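Local coordinates for Serine/threonine-protein phosphatase 2A regulatory subunit B'' subunit alpha (PDB 4I5J) that serves as a calcium-binding EF-hand regulatory subunit of protein phosphatase 2A and may modulate the substrate choice, activity and localization of the catalytic enzyme, at residues D39-H44 with E55-Y60; K15-L20 with T83-S88; E184-P189 with T269-E274. All coordinates share one frame; numbering follows the deposited sequence.

Contact 1. Residues D39-H44 with E55-Y60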
loop_
_atom_site.group_PDB
_atom_site.type_symbol
_atom_site.label_atom_id
_atom_site.label_comp_id
_atom_site.label_asym_id
_atom_site.label_seq_id
_atom_site.Cartn_x
_atom_site.Cartn_y
_atom_site.Cartn_z
ATOM N N ASP A 39 -18.608 -12.314 -10.916
ATOM C CA ASP A 39 -19.780 -12.884 -10.294
ATOM C C ASP A 39 -20.348 -11.942 -9.228
ATOM O O ASP A 39 -21.559 -11.712 -9.185
ATOM C CB ASP A 39 -19.440 -14.246 -9.692
ATOM C CG ASP A 39 -20.665 -15.068 -9.413
ATOM O OD1 ASP A 39 -21.489 -15.208 -10.341
ATOM O OD2 ASP A 39 -20.821 -15.550 -8.269
ATOM N N VAL A 40 -19.486 -11.390 -8.377
ATOM C CA VAL A 40 -19.947 -10.457 -7.344
ATOM C C VAL A 40 -20.604 -9.214 -7.959
ATOM O O VAL A 40 -21.664 -8.780 -7.508
ATOM C CB VAL A 40 -18.810 -10.026 -6.422
ATOM C CG1 VAL A 40 -19.187 -8.761 -5.665
ATOM C CG2 VAL A 40 -18.429 -11.178 -5.442
ATOM N N VAL A 41 -19.979 -8.658 -8.997
ATOM C CA VAL A 41 -20.508 -7.464 -9.657
ATOM C C VAL A 41 -21.810 -7.764 -10.407
ATOM O O VAL A 41 -22.698 -6.922 -10.489
ATOM C CB VAL A 41 -19.475 -6.851 -10.634
ATOM C CG1 VAL A 41 -20.092 -5.704 -11.423
ATOM C CG2 VAL A 41 -18.264 -6.361 -9.876
ATOM N N ASP A 42 -21.939 -8.976 -10.930
ATOM C CA ASP A 42 -23.142 -9.335 -11.678
ATOM C C ASP A 42 -24.329 -9.639 -10.776
ATOM O O ASP A 42 -25.475 -9.505 -11.188
ATOM C CB ASP A 42 -22.878 -10.519 -12.606
ATOM C CG ASP A 42 -21.949 -10.163 -13.752
ATOM O OD1 ASP A 42 -21.682 -8.952 -13.951
ATOM O OD2 ASP A 42 -21.484 -11.096 -14.447
ATOM N N THR A 43 -24.063 -10.033 -9.538
ATOM C CA THR A 43 -25.143 -10.487 -8.672
ATOM C C THR A 43 -25.491 -9.491 -7.588
ATOM O O THR A 43 -26.663 -9.278 -7.298
ATOM C CB THR A 43 -24.834 -11.857 -8.003
ATOM O OG1 THR A 43 -23.579 -11.785 -7.314
ATOM C CG2 THR A 43 -24.780 -12.964 -9.042
ATOM N N HIS A 44 -24.485 -8.892 -6.968
ATOM C CA HIS A 44 -24.760 -8.010 -5.841
ATOM C C HIS A 44 -25.580 -6.797 -6.277
ATOM O O HIS A 44 -25.241 -6.147 -7.266
ATOM C CB HIS A 44 -23.477 -7.565 -5.142
ATOM C CG HIS A 44 -23.707 -7.011 -3.772
ATOM N ND1 HIS A 44 -24.312 -5.790 -3.550
ATOM C CD2 HIS A 44 -23.431 -7.520 -2.545
ATOM C CE1 HIS A 44 -24.388 -5.568 -2.251
ATOM N NE2 HIS A 44 -23.861 -6.600 -1.618
ATOM N N GLU A 55 -15.968 1.041 -18.271
ATOM C CA GLU A 55 -14.700 1.544 -17.733
ATOM C C GLU A 55 -14.673 1.421 -16.210
ATOM O O GLU A 55 -13.647 1.093 -15.625
ATOM C CB GLU A 55 -14.476 2.995 -18.151
ATOM C CG GLU A 55 -13.111 3.579 -17.796
ATOM C CD GLU A 55 -12.724 4.740 -18.720
ATOM O OE1 GLU A 55 -13.082 4.695 -19.924
ATOM O OE2 GLU A 55 -12.070 5.697 -18.242
ATOM N N PHE A 56 -15.804 1.684 -15.568
ATOM C CA PHE A 56 -15.873 1.596 -14.116
ATOM C C PHE A 56 -16.045 0.175 -13.609
ATOM O O PHE A 56 -15.566 -0.173 -12.535
ATOM C CB PHE A 56 -16.949 2.553 -13.602
ATOM C CG PHE A 56 -16.464 3.967 -13.576
ATOM C CD1 PHE A 56 -16.607 4.779 -14.681
ATOM C CD2 PHE A 56 -15.750 4.441 -12.482
ATOM C CE1 PHE A 56 -16.096 6.070 -14.678
ATOM C CE2 PHE A 56 -15.246 5.730 -12.469
ATOM C CZ PHE A 56 -15.417 6.544 -13.568
ATOM N N HIS A 57 -16.706 -0.654 -14.406
ATOM C CA HIS A 57 -16.741 -2.095 -14.178
ATOM C C HIS A 57 -15.328 -2.668 -14.035
ATOM O O HIS A 57 -15.041 -3.412 -13.089
ATOM C CB HIS A 57 -17.444 -2.761 -15.363
ATOM C CG HIS A 57 -17.843 -4.182 -15.118
ATOM N ND1 HIS A 57 -16.995 -5.241 -15.344
ATOM C CD2 HIS A 57 -19.003 -4.716 -14.677
ATOM C CE1 HIS A 57 -17.613 -6.370 -15.047
ATOM N NE2 HIS A 57 -18.834 -6.079 -14.639
ATOM N N SER A 58 -14.446 -2.319 -14.975
ATOM C CA SER A 58 -13.085 -2.860 -14.991
ATOM C C SER A 58 -12.225 -2.311 -13.884
ATOM O O SER A 58 -11.530 -3.072 -13.213
ATOM C CB SER A 58 -12.393 -2.577 -16.321
ATOM O OG SER A 58 -13.044 -3.298 -17.336
ATOM N N ARG A 59 -12.250 -0.989 -13.726
ATOM C CA ARG A 59 -11.518 -0.320 -12.664
ATOM C C ARG A 59 -11.909 -0.799 -11.264
ATOM O O ARG A 59 -11.054 -0.901 -10.388
ATOM C CB ARG A 59 -11.716 1.195 -12.761
ATOM C CG ARG A 59 -11.008 1.823 -13.936
ATOM C CD ARG A 59 -9.518 1.597 -13.858
ATOM N NE ARG A 59 -8.814 2.389 -14.860
ATOM C CZ ARG A 59 -7.619 2.075 -15.351
ATOM N NH1 ARG A 59 -6.993 0.974 -14.946
ATOM N NH2 ARG A 59 -7.051 2.861 -16.260
ATOM N N TYR A 60 -13.197 -1.055 -11.043
ATOM C CA TYR A 60 -13.665 -1.515 -9.729
ATOM C C TYR A 60 -13.085 -2.891 -9.420
ATOM O O TYR A 60 -12.531 -3.117 -8.349
ATOM C CB TYR A 60 -15.203 -1.544 -9.655
ATOM C CG TYR A 60 -15.710 -2.210 -8.401
ATOM C CD1 TYR A 60 -15.675 -1.552 -7.180
ATOM C CD2 TYR A 60 -16.195 -3.513 -8.432
ATOM C CE1 TYR A 60 -16.126 -2.179 -6.009
ATOM C CE2 TYR A 60 -16.649 -4.147 -7.273
ATOM C CZ TYR A 60 -16.621 -3.476 -6.076
ATOM O OH TYR A 60 -17.077 -4.108 -4.943
#
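Val41 reaches from helix 34-43 between His57 and Tyr60 of helix 54-72, and each of its methyls serves a different ring. Its CB already lies 4.1 Å from NE2 of His57. From there CG1, anti to the backbone N (chi1 174°), runs on to the imidazole and stops 3.5 Å from NE2 of His57, with CD2 of the same ring hardly farther. The approach to this ring is oblique. CG2, on the side of the backbone N, turns instead to Tyr60 and meets the ring edge near its plane, 3.8 Å from CE2 of Tyr60. A beta-branched residue suits the place because one short side chain fills two directions at once.

The two helices, both in the N-terminal EF-hand domain, are steeply inclined: their short segments run at 134° to each other, with axes 11.5 Å apart at closest approach. Across this gap the two long aromatic side chains reach toward the short Val41. Tyr60 is buried, yet its hydroxyl is satisfied by a hydrogen bond to the carbonyl of Phe110, while Leu50 packs on Val41 from the connecting loop. At the more open margin, OD1 of Asp42 comes to the edge of the imidazole, 4.1 Å from NE2 of His57. That is too far for a salt bridge, though the carboxylate could favour a protonated ring.

Contact 2. Residues K15-L20 with T83-S88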
loop_
_atom_site.group_PDB
_atom_site.type_symbol
_atom_site.label_atom_id
_atom_site.label_comp_id
_atom_site.label_asym_id
_atom_site.label_seq_id
_atom_site.Cartn_x
_atom_site.Cartn_y
_atom_site.Cartn_z
ATOM N N LYS A 15 -10.081 -25.205 0.538
ATOM C CA LYS A 15 -11.149 -25.445 -0.433
ATOM C C LYS A 15 -11.371 -24.220 -1.319
ATOM O O LYS A 15 -11.718 -24.342 -2.489
ATOM C CB LYS A 15 -12.456 -25.815 0.263
ATOM C CG LYS A 15 -12.429 -27.126 1.068
ATOM C CD LYS A 15 -13.715 -27.244 1.926
ATOM C CE LYS A 15 -13.664 -28.394 2.936
ATOM N NZ LYS A 15 -14.883 -28.406 3.807
ATOM N N PHE A 16 -11.198 -23.030 -0.757
ATOM C CA PHE A 16 -11.357 -21.821 -1.548
ATOM C C PHE A 16 -10.308 -21.780 -2.652
ATOM O O PHE A 16 -10.614 -21.464 -3.811
ATOM C CB PHE A 16 -11.217 -20.579 -0.668
ATOM C CG PHE A 16 -11.325 -19.285 -1.429
ATOM C CD1 PHE A 16 -12.561 -18.757 -1.746
ATOM C CD2 PHE A 16 -10.185 -18.597 -1.828
ATOM C CE1 PHE A 16 -12.664 -17.558 -2.443
ATOM C CE2 PHE A 16 -10.277 -17.400 -2.524
ATOM C CZ PHE A 16 -11.520 -16.882 -2.833
ATOM N N ILE A 17 -9.068 -22.077 -2.274
ATOM C CA ILE A 17 -7.964 -22.104 -3.217
ATOM C C ILE A 17 -8.286 -23.082 -4.355
ATOM O O ILE A 17 -8.198 -22.718 -5.521
ATOM C CB ILE A 17 -6.647 -22.526 -2.541
ATOM C CG1 ILE A 17 -6.268 -21.560 -1.408
ATOM C CG2 ILE A 17 -5.531 -22.648 -3.570
ATOM C CD1 ILE A 17 -5.732 -20.246 -1.848
ATOM N N CYS A 18 -8.686 -24.308 -4.016
ATOM C CA CYS A 18 -8.961 -25.329 -5.029
ATOM C C CYS A 18 -10.065 -24.885 -5.970
ATOM O O CYS A 18 -10.104 -25.284 -7.137
ATOM C CB CYS A 18 -9.355 -26.669 -4.387
ATOM S SG CYS A 18 -8.030 -27.470 -3.464
ATOM N N LEU A 19 -10.956 -24.048 -5.462
ATOM C CA LEU A 19 -12.097 -23.619 -6.245
ATOM C C LEU A 19 -11.703 -22.608 -7.316
ATOM O O LEU A 19 -12.164 -22.691 -8.441
ATOM C CB LEU A 19 -13.160 -23.025 -5.322
ATOM C CG LEU A 19 -14.428 -22.578 -6.026
ATOM C CD1 LEU A 19 -14.986 -23.731 -6.835
ATOM C CD2 LEU A 19 -15.437 -22.122 -5.007
ATOM N N LEU A 20 -10.852 -21.645 -6.972
ATOM C CA LEU A 20 -10.478 -20.594 -7.934
ATOM C C LEU A 20 -9.193 -20.891 -8.683
ATOM O O LEU A 20 -8.903 -20.241 -9.691
ATOM C CB LEU A 20 -10.310 -19.238 -7.241
ATOM C CG LEU A 20 -11.566 -18.596 -6.665
ATOM C CD1 LEU A 20 -11.249 -17.173 -6.236
ATOM C CD2 LEU A 20 -12.616 -18.605 -7.736
ATOM N N THR A 83 -2.616 -20.373 3.674
ATOM C CA THR A 83 -2.159 -19.793 4.943
ATOM C C THR A 83 -2.512 -18.315 4.988
ATOM O O THR A 83 -3.041 -17.814 5.988
ATOM C CB THR A 83 -0.625 -19.930 5.135
ATOM O OG1 THR A 83 -0.257 -21.309 5.089
ATOM C CG2 THR A 83 -0.205 -19.377 6.462
ATOM N N GLU A 84 -2.252 -17.628 3.881
ATOM C CA GLU A 84 -2.559 -16.211 3.795
ATOM C C GLU A 84 -4.054 -15.939 3.892
ATOM O O GLU A 84 -4.473 -14.973 4.532
ATOM C CB GLU A 84 -1.948 -15.604 2.534
ATOM C CG GLU A 84 -0.426 -15.622 2.613
ATOM C CD GLU A 84 0.231 -15.071 1.372
ATOM O OE1 GLU A 84 -0.423 -15.076 0.301
ATOM O OE2 GLU A 84 1.393 -14.639 1.466
ATOM N N ILE A 85 -4.870 -16.795 3.291
ATOM C CA ILE A 85 -6.299 -16.588 3.391
ATOM C C ILE A 85 -6.780 -16.846 4.807
ATOM O O ILE A 85 -7.630 -16.109 5.345
ATOM C CB ILE A 85 -7.065 -17.455 2.403
ATOM C CG1 ILE A 85 -6.780 -16.973 0.993
ATOM C CG2 ILE A 85 -8.570 -17.342 2.649
ATOM C CD1 ILE A 85 -7.513 -17.717 -0.043
ATOM N N ARG A 86 -6.211 -17.884 5.413
ATOM C CA ARG A 86 -6.596 -18.327 6.752
ATOM C C ARG A 86 -6.309 -17.242 7.788
ATOM O O ARG A 86 -7.045 -17.099 8.756
ATOM C CB ARG A 86 -5.828 -19.605 7.087
ATOM C CG ARG A 86 -6.259 -20.350 8.329
ATOM C CD ARG A 86 -5.328 -21.556 8.542
ATOM N NE ARG A 86 -5.224 -22.360 7.327
ATOM C CZ ARG A 86 -4.084 -22.765 6.775
ATOM N NH1 ARG A 86 -2.914 -22.451 7.332
ATOM N NH2 ARG A 86 -4.115 -23.491 5.659
ATOM N N LYS A 87 -5.249 -16.463 7.583
ATOM C CA LYS A 87 -4.932 -15.365 8.512
ATOM C C LYS A 87 -5.640 -14.039 8.202
ATOM O O LYS A 87 -5.470 -13.055 8.919
ATOM C CB LYS A 87 -3.421 -15.147 8.593
ATOM C CG LYS A 87 -2.668 -16.318 9.230
ATOM C CD LYS A 87 -1.172 -16.225 8.954
ATOM C CE LYS A 87 -0.437 -17.432 9.537
ATOM N NZ LYS A 87 1.035 -17.363 9.305
ATOM N N SER A 88 -6.464 -14.026 7.159
ATOM C CA SER A 88 -7.175 -12.818 6.750
ATOM C C SER A 88 -8.667 -12.915 7.058
ATOM O O SER A 88 -9.156 -13.972 7.428
ATOM C CB SER A 88 -7.004 -12.605 5.242
ATOM O OG SER A 88 -7.896 -13.443 4.521
#
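Between residues 15-20 and 83-88 the backbones come nearest at Ile17 and Ile85, whose CA atoms stand 8.8 Å apart, a separation that side chains from both helices have to span. Ile85 touches both partners. Its CB points toward helix 12-20, and with CG1 beside the backbone N (chi1 -68°) and chi2 extended at -178°, the CD1 methyl is carried straight out to meet them. One is Phe16: CD1 of Ile85 lies 3.3 Å from CD2 of Phe16, a close approach, and reaches the ring obliquely, with the two side chains roughly perpendicular. The other is Ile17, whose chain is folded at chi2 (-75°) and runs past Ile85 in the opposite direction, leaving the CD1 methyls of Ile17 and Ile85 3.6 Å apart.

An unbranched tip on a beta-branched stem suits Ile85, since the slender methyl can reach both a ring and an aliphatic chain. The flat ring of Phe16 offers broad apolar surface to more than one neighbour: Leu91 and Leu94 of helix 90-97 touch it, as does Leu36 of helix 34-43. Farther along, the carbonyl O of Ile85 accepts both the backbone N of Ser88 and its hydroxyl, OG lying 2.8 Å from that O.

All three touching residues are buried and their side chains are purely hydrocarbon, so the attraction across this part of the EF-hand domain comes from dispersion and the exclusion of water, with little directional preference of its own.

Contact 3. Residues E184-P189 with T269-E274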
loop_
_atom_site.group_PDB
_atom_site.type_symbol
_atom_site.label_atom_id
_atom_site.label_comp_id
_atom_site.label_asym_id
_atom_site.label_seq_id
_atom_site.Cartn_x
_atom_site.Cartn_y
_atom_site.Cartn_z
ATOM N N GLU A 184 -1.991 6.868 3.001
ATOM C CA GLU A 184 -3.038 7.307 3.912
ATOM C C GLU A 184 -3.070 6.546 5.228
ATOM O O GLU A 184 -3.469 7.100 6.249
ATOM C CB GLU A 184 -4.395 7.223 3.215
ATOM C CG GLU A 184 -4.410 8.019 1.919
ATOM C CD GLU A 184 -5.808 8.276 1.384
ATOM O OE1 GLU A 184 -6.709 7.431 1.616
ATOM O OE2 GLU A 184 -6.001 9.331 0.731
ATOM N N ASP A 185 -2.656 5.281 5.201
ATOM C CA ASP A 185 -2.698 4.439 6.394
ATOM C C ASP A 185 -1.342 3.805 6.700
ATOM O O ASP A 185 -1.040 2.732 6.194
ATOM C CB ASP A 185 -3.734 3.329 6.191
ATOM C CG ASP A 185 -3.822 2.391 7.383
ATOM O OD1 ASP A 185 -3.263 2.730 8.458
ATOM O OD2 ASP A 185 -4.467 1.319 7.245
ATOM N N LYS A 186 -0.527 4.431 7.541
ATOM C CA LYS A 186 0.759 3.818 7.868
ATOM C C LYS A 186 0.676 2.933 9.112
ATOM O O LYS A 186 1.685 2.722 9.786
ATOM C CB LYS A 186 1.874 4.869 8.023
ATOM C CG LYS A 186 2.271 5.590 6.745
ATOM C CD LYS A 186 3.392 6.580 6.973
ATOM C CE LYS A 186 3.621 7.474 5.753
ATOM N NZ LYS A 186 2.448 8.371 5.399
ATOM N N ARG A 187 -0.503 2.389 9.411
ATOM C CA ARG A 187 -0.636 1.568 10.621
ATOM C C ARG A 187 -0.886 0.113 10.321
ATOM O O ARG A 187 -0.831 -0.727 11.207
ATOM C CB ARG A 187 -1.719 2.113 11.546
ATOM C CG ARG A 187 -1.468 3.555 11.891
ATOM C CD ARG A 187 -2.154 3.974 13.156
ATOM N NE ARG A 187 -2.128 5.427 13.258
ATOM C CZ ARG A 187 -2.126 6.094 14.405
ATOM N NH1 ARG A 187 -2.147 5.434 15.552
ATOM N NH2 ARG A 187 -2.099 7.421 14.401
ATOM N N ASN A 188 -1.153 -0.196 9.061
ATOM C CA ASN A 188 -1.351 -1.580 8.700
ATOM C C ASN A 188 -0.018 -2.200 8.294
ATOM O O ASN A 188 0.905 -1.492 7.895
ATOM C CB ASN A 188 -2.450 -1.712 7.629
ATOM C CG ASN A 188 -1.940 -1.514 6.240
ATOM O OD1 ASN A 188 -1.284 -2.397 5.687
ATOM N ND2 ASN A 188 -2.258 -0.358 5.640
ATOM N N PRO A 189 0.104 -3.523 8.402
ATOM C CA PRO A 189 1.430 -4.111 8.168
ATOM C C PRO A 189 1.915 -4.063 6.706
ATOM O O PRO A 189 3.126 -4.106 6.479
ATOM C CB PRO A 189 1.249 -5.557 8.626
ATOM C CG PRO A 189 -0.219 -5.817 8.460
ATOM C CD PRO A 189 -0.888 -4.531 8.821
ATOM N N THR A 269 8.697 11.438 9.848
ATOM C CA THR A 269 9.885 12.156 10.248
ATOM C C THR A 269 10.913 12.149 9.120
ATOM O O THR A 269 11.608 13.130 8.922
ATOM C CB THR A 269 10.463 11.515 11.519
ATOM O OG1 THR A 269 9.501 11.619 12.577
ATOM C CG2 THR A 269 11.751 12.176 11.943
ATOM N N PHE A 270 10.988 11.058 8.358
ATOM C CA PHE A 270 11.972 10.954 7.267
ATOM C C PHE A 270 11.530 11.357 5.871
ATOM O O PHE A 270 12.382 11.602 5.001
ATOM C CB PHE A 270 12.607 9.562 7.223
ATOM C CG PHE A 270 13.522 9.299 8.379
ATOM C CD1 PHE A 270 13.147 8.446 9.407
ATOM C CD2 PHE A 270 14.743 9.957 8.464
ATOM C CE1 PHE A 270 13.988 8.233 10.483
ATOM C CE2 PHE A 270 15.580 9.762 9.539
ATOM C CZ PHE A 270 15.209 8.893 10.551
ATOM N N PHE A 271 10.223 11.416 5.620
ATOM C CA PHE A 271 9.802 11.748 4.263
ATOM C C PHE A 271 8.428 12.400 4.075
ATOM O O PHE A 271 7.980 12.555 2.943
ATOM C CB PHE A 271 9.986 10.554 3.316
ATOM C CG PHE A 271 9.170 9.341 3.679
ATOM C CD1 PHE A 271 7.809 9.301 3.413
ATOM C CD2 PHE A 271 9.770 8.226 4.236
ATOM C CE1 PHE A 271 7.061 8.186 3.723
ATOM C CE2 PHE A 271 9.028 7.109 4.550
ATOM C CZ PHE A 271 7.666 7.091 4.293
ATOM N N ASN A 272 7.775 12.793 5.169
ATOM C CA ASN A 272 6.540 13.593 5.092
ATOM C C ASN A 272 6.710 14.839 5.976
ATOM O O ASN A 272 6.278 14.866 7.134
ATOM C CB ASN A 272 5.300 12.760 5.479
ATOM C CG ASN A 272 3.968 13.458 5.138
ATOM O OD1 ASN A 272 3.802 14.663 5.343
ATOM N ND2 ASN A 272 3.011 12.683 4.628
ATOM N N LEU A 273 7.377 15.852 5.423
ATOM C CA LEU A 273 7.792 17.039 6.186
ATOM C C LEU A 273 6.620 17.714 6.861
ATOM O O LEU A 273 6.740 18.181 7.984
ATOM C CB LEU A 273 8.489 18.050 5.269
ATOM C CG LEU A 273 9.105 19.314 5.887
ATOM C CD1 LEU A 273 10.134 18.951 6.957
ATOM C CD2 LEU A 273 9.746 20.192 4.803
ATOM N N GLU A 274 5.492 17.766 6.152
ATOM C CA GLU A 274 4.253 18.358 6.645
ATOM C C GLU A 274 3.716 17.638 7.874
ATOM O O GLU A 274 3.409 18.266 8.884
ATOM C CB GLU A 274 3.178 18.326 5.551
ATOM C CG GLU A 274 3.276 19.420 4.495
ATOM C CD GLU A 274 2.078 19.410 3.548
ATOM O OE1 GLU A 274 1.696 18.310 3.090
ATOM O OE2 GLU A 274 1.511 20.496 3.273
#
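Lys186 and Phe271 bring the linker between helices 173-184 and 189-199 against the chain around Phe271 and Asn272, on the calcium-binding EF-hand side of the chain. Helix 189-199 leads into the EF-hand loop whose Asp200, Asp202, Asp204, Val206 and Glu211 hold the calcium ion. That ion is about 13 Å from the side chain of Phe271, so the contact lies apart from the coordination sphere.

The two main side chains run past each other in opposite directions. Lys186 is extended through most of its length and bends at its last torsion (chi4 64°), which swings the ammonium group aside and leaves the CE methylene toward the ring, 4.1 Å from CE1 of Phe271. The approach is oblique, a loose meeting of carbon with carbon. Phe271 has its CG between the backbone N and the carbonyl carbon (chi1 62°), and this rotamer sends the ring toward the lysine. Trp195 of helix 189-199 meets the ring of Phe271 with the planes inclined at about 40° and also touches Lys186. A long aliphatic chain with a polar end suits this buried position: its methylenes lie among aromatic rings while NZ has weak links to the carbonyl of Glu183 and the carboxylate of Asp268.

Asn272 joins from the next residue along, its ND2 4.4 Å from NZ of Lys186; the two are too far apart to count as a bond, and both are donors. Its amide has other work, as the N-cap of helix 273-277, with OD1 accepting from the N of Lys275. The lysine's own backbone is shaped by an Asx turn across it: OD1 of Asp185 accepts from N of Arg187 at 2.9 Å, with the donor lying well out of the carboxylate plane.

From the N terminus, helix 12-20 begins the loop that contact 2 closes when the chain returns along helix 82-86. Contact 1 is nested within that loop, where helix 34-43 turns back through a short connection onto helix 54-72. Both contacts belong to the N-terminal EF-hand domain; their centres are about 22 Å apart and their nearest atoms about 8 Å, so they tie different helix pairs within it. Contact 3 follows in series and crosses neither. It closes a later loop, joining the linker 184-189, which leads into helix 189-199, to the C-terminal helices 263-271 and 273-277, across the chain's centre from the other two.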